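PDB 5WLH: LbaCas13a H328A (C2c2) from Lachnospiraceae bacterium NK4A179, which binds its CRISPR guide RNA precursor and probably processes it and, directed by the guide to a target, cleaves RNA with its HEPN nuclease domains. Local coordinates for residues Glu633-Val638 against Lys888-Leu893; Ser895-Ala898 against Glu902-Lys905. All coordinates share one frame; numbering follows the deposited sequence.

Contact 1 (Glu633-Val638 against Lys888-Leu893); sequences ERMTVV and KPYAGL
Pro889 makes the first touch as the chain comes out of Lys888: its ring carbon CD sits 4.5 Å from Thr636 CG2, a loose apolar contact at the margin. Lys888 itself turns its amine back to the carbonyl of Ala884, and Ala884 in turn touches Thr636. Most of the contact is the pairing of the next residue, Tyr890, with Met635. Tyr890 CE2 lies 3.5 Å from Met635 CB, which comes at the ring obliquely, and just as close to Met635 CG. The two side chains cross at about a right angle. With chi1 at -67°, Met635 CG lies beside the backbone N, and further bends at chi2 and chi3 bring the methyl CE round to 3.8 Å from Tyr890 OH. Both residues are buried; Met635 also touches Leu973 of helix 960-974, and Tyr890 touches Thr632. Beyond the tyrosine, Ala891 closes a type I turn that began at Lys888, through a weak bond from Ala891 N to Lys888 O of 3.4 Å. Helix 891-898 then leads off, and Leu893 turns its side chain to Phe628, Asp962 and Ala965. No hydrogen bond joins the two segments, and only 139 Å² is buried between them. This is a small apolar contact between helix 635-645 and the type I turn leading into helix 891-898. It brings together chain separated by some 250 residues, consistent with the Cas13a layout in which an inserted helical domain splits the first HEPN domain.

Contact 2 (Ser895-Ala898 against Glu902-Lys905); sequences SRVA and ELQK
Val897 and Leu903 bring the two backbones closest, their CA atoms 5.4 Å apart, where the end of helix 891-898 meets the beginning of helix 901-911 after a very short connection. Leu903 points toward the other segment: its CB and CD1 both rest 3.9 Å from Val897 CG2, and CD1 also lies 3.7 Å from Arg896 O. The polar grip comes from Gln904. Its CG lies beside the backbone N (chi1 -66°) and the chain is extended beyond it, which carries NE2 to within 3.1 Å of Val897 O, a fairly straight bond (157° at the hydrogen) roughly in the amide plane but tilted 27° from the plane of the Val897 carbonyl. Trp619 NE1 binds Gln904 OE1 as well, fixing which way round the amide sits. Shortening Gln904 to an alanine would probably leave Val897 O and Trp619 NE1 without these partners and loosen the packing on Val897 CG1. Arg896 NE makes a salt bridge to Asp962, which Leu903 also touches. Within helix 901-911, Lys905 NZ makes a salt bridge to Glu902 OE1, three residues back (3.1 Å), and another to Asp605. This is a helix-loop-helix junction, held by a side-chain amide to main-chain carbonyl bond and valine-leucine packing, probably in the first HEPN domain.

How the contacts relate
Helix 891-898 serves both contacts: contact 1 meets the turn that leads into it, contact 2 the last residues before it gives way to helix 901-911. Their centres are 15 Å apart. Contact 1 is partly buried, relies on apolar touches alone and comes within about 6 Å of the bound nucleic acid at the nearest atom. Contact 2 is buried, about 18 Å from the RNA by the same measure, and adds a hydrogen bond to its valine-leucine packing. One joins residues distant in sequence, the other near neighbours. Helices 621-632 and 960-974 flank both, with Phe628 touched by Leu893 and by Val897.

Contact 1 (Glu633-Val638 against Lys888-Leu893)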
# COMPACT_ATOMS: atom_id res chain seq x y z
N GLU A 633 -26.90 18.64 15.31
CA GLU A 633 -27.39 19.37 16.47
C GLU A 633 -26.78 18.87 17.77
O GLU A 633 -26.78 19.60 18.77
CB GLU A 633 -28.91 19.31 16.53
CG GLU A 633 -29.58 20.34 15.62
CD GLU A 633 -31.01 19.99 15.28
OE1 GLU A 633 -31.55 19.03 15.87
OE2 GLU A 633 -31.61 20.69 14.44
N ARG A 634 -26.23 17.66 17.80
CA ARG A 634 -25.65 17.17 19.04
C ARG A 634 -24.14 17.40 19.13
O ARG A 634 -23.56 17.17 20.19
CB ARG A 634 -25.98 15.68 19.25
CG ARG A 634 -25.46 14.69 18.22
CD ARG A 634 -25.99 13.27 18.51
NE ARG A 634 -25.36 12.70 19.69
CZ ARG A 634 -24.86 11.47 19.77
NH1 ARG A 634 -24.93 10.64 18.72
NH2 ARG A 634 -24.30 11.04 20.89
N MET A 635 -23.51 17.92 18.07
CA MET A 635 -22.05 17.93 18.01
C MET A 635 -21.42 18.80 19.09
O MET A 635 -20.41 18.42 19.69
CB MET A 635 -21.58 18.39 16.63
CG MET A 635 -21.93 17.40 15.52
SD MET A 635 -21.48 15.70 15.96
CE MET A 635 -19.68 15.83 15.93
N THR A 636 -21.97 20.00 19.34
CA THR A 636 -21.39 20.84 20.38
C THR A 636 -21.55 20.18 21.75
O THR A 636 -20.63 20.23 22.58
CB THR A 636 -22.01 22.24 20.37
OG1 THR A 636 -23.43 22.16 20.56
CG2 THR A 636 -21.71 22.94 19.05
N VAL A 637 -22.69 19.54 22.00
CA VAL A 637 -22.88 18.81 23.25
C VAL A 637 -21.86 17.69 23.37
O VAL A 637 -21.26 17.49 24.43
CB VAL A 637 -24.32 18.26 23.34
CG1 VAL A 637 -24.51 17.49 24.64
CG2 VAL A 637 -25.34 19.39 23.22
N VAL A 638 -21.66 16.93 22.29
CA VAL A 638 -20.71 15.81 22.32
C VAL A 638 -19.30 16.31 22.62
O VAL A 638 -18.57 15.71 23.41
CB VAL A 638 -20.75 15.05 20.98
CG1 VAL A 638 -19.61 14.04 20.91
CG2 VAL A 638 -22.08 14.37 20.77
N LYS A 888 -21.89 27.91 15.86
CA LYS A 888 -22.75 27.21 14.90
C LYS A 888 -21.91 26.69 13.74
O LYS A 888 -22.11 27.10 12.59
CB LYS A 888 -23.87 28.12 14.40
CG LYS A 888 -24.75 28.73 15.48
CD LYS A 888 -25.73 27.71 16.06
CE LYS A 888 -26.24 28.17 17.42
NZ LYS A 888 -26.82 27.05 18.23
N PRO A 889 -20.97 25.78 13.99
CA PRO A 889 -20.06 25.36 12.91
C PRO A 889 -20.74 24.63 11.75
O PRO A 889 -20.21 24.66 10.64
CB PRO A 889 -19.05 24.45 13.63
CG PRO A 889 -19.76 23.98 14.87
CD PRO A 889 -20.65 25.12 15.27
N TYR A 890 -21.90 24.00 11.96
CA TYR A 890 -22.49 23.17 10.92
C TYR A 890 -23.56 23.88 10.10
O TYR A 890 -24.16 23.26 9.22
CB TYR A 890 -23.09 21.89 11.53
CG TYR A 890 -22.00 20.96 11.99
CD1 TYR A 890 -21.39 20.07 11.11
CD2 TYR A 890 -21.57 20.98 13.31
CE1 TYR A 890 -20.38 19.23 11.53
CE2 TYR A 890 -20.57 20.15 13.74
CZ TYR A 890 -19.97 19.28 12.86
OH TYR A 890 -18.97 18.46 13.33
N ALA A 891 -23.77 25.18 10.33
CA ALA A 891 -24.89 25.88 9.70
C ALA A 891 -24.91 25.68 8.18
O ALA A 891 -25.92 25.25 7.61
CB ALA A 891 -24.84 27.36 10.06
N GLY A 892 -23.79 25.97 7.51
CA GLY A 892 -23.77 25.88 6.06
C GLY A 892 -23.81 24.45 5.55
O GLY A 892 -24.48 24.15 4.56
N LEU A 893 -23.12 23.55 6.24
CA LEU A 893 -23.06 22.17 5.79
C LEU A 893 -24.44 21.52 5.75
O LEU A 893 -24.71 20.68 4.88
CB LEU A 893 -22.13 21.38 6.71
CG LEU A 893 -21.82 19.95 6.30
CD1 LEU A 893 -21.24 19.93 4.88
CD2 LEU A 893 -20.87 19.32 7.31

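Contact 2 (Ser895-Ala898 against Glu902-Lys905)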
# COMPACT_ATOMS: atom_id res chain seq x y z
N SER A 895 -27.46 22.67 4.92
CA SER A 895 -28.18 22.89 3.67
C SER A 895 -27.48 22.21 2.50
O SER A 895 -28.14 21.76 1.55
CB SER A 895 -28.35 24.39 3.39
OG SER A 895 -27.10 25.05 3.25
N ARG A 896 -26.15 22.10 2.54
CA ARG A 896 -25.45 21.47 1.43
C ARG A 896 -25.68 19.96 1.41
O ARG A 896 -25.82 19.37 0.33
CB ARG A 896 -23.97 21.83 1.48
CG ARG A 896 -23.74 23.32 1.19
CD ARG A 896 -22.29 23.64 0.86
NE ARG A 896 -21.40 23.49 2.01
CZ ARG A 896 -21.18 24.43 2.93
NH1 ARG A 896 -21.79 25.61 2.86
NH2 ARG A 896 -20.34 24.19 3.93
N VAL A 897 -25.73 19.33 2.58
CA VAL A 897 -26.07 17.90 2.62
C VAL A 897 -27.51 17.68 2.18
O VAL A 897 -27.82 16.70 1.50
CB VAL A 897 -25.81 17.33 4.02
CG1 VAL A 897 -26.43 15.92 4.15
CG2 VAL A 897 -24.32 17.29 4.26
N ALA A 898 -28.42 18.60 2.55
CA ALA A 898 -29.81 18.46 2.13
C ALA A 898 -29.93 18.39 0.62
O ALA A 898 -30.71 17.60 0.08
CB ALA A 898 -30.64 19.63 2.68
N GLU A 902 -24.66 13.00 -3.05
CA GLU A 902 -23.29 12.50 -2.86
C GLU A 902 -22.80 12.75 -1.43
O GLU A 902 -22.17 11.87 -0.83
CB GLU A 902 -22.34 13.14 -3.87
CG GLU A 902 -20.90 12.65 -3.73
CD GLU A 902 -20.70 11.22 -4.20
OE1 GLU A 902 -21.59 10.70 -4.92
OE2 GLU A 902 -19.65 10.63 -3.86
N LEU A 903 -23.07 13.93 -0.87
CA LEU A 903 -22.73 14.15 0.54
C LEU A 903 -23.47 13.16 1.43
O LEU A 903 -22.90 12.64 2.40
CB LEU A 903 -23.04 15.59 0.96
CG LEU A 903 -22.00 16.62 0.54
CD1 LEU A 903 -22.42 18.03 0.96
CD2 LEU A 903 -20.58 16.28 1.08
N GLN A 904 -24.73 12.86 1.11
CA GLN A 904 -25.46 11.87 1.90
C GLN A 904 -24.78 10.50 1.87
O GLN A 904 -24.77 9.77 2.87
CB GLN A 904 -26.91 11.79 1.43
CG GLN A 904 -27.65 13.11 1.74
CD GLN A 904 -29.11 13.07 1.30
OE1 GLN A 904 -29.64 12.03 0.94
NE2 GLN A 904 -29.75 14.24 1.28
N LYS A 905 -24.21 10.12 0.72
CA LYS A 905 -23.47 8.86 0.66
C LYS A 905 -22.26 8.87 1.58
O LYS A 905 -22.03 7.90 2.31
CB LYS A 905 -23.01 8.58 -0.77
CG LYS A 905 -24.09 8.37 -1.80
CD LYS A 905 -23.36 8.07 -3.11
CE LYS A 905 -24.19 8.42 -4.31
NZ LYS A 905 -23.35 8.28 -5.53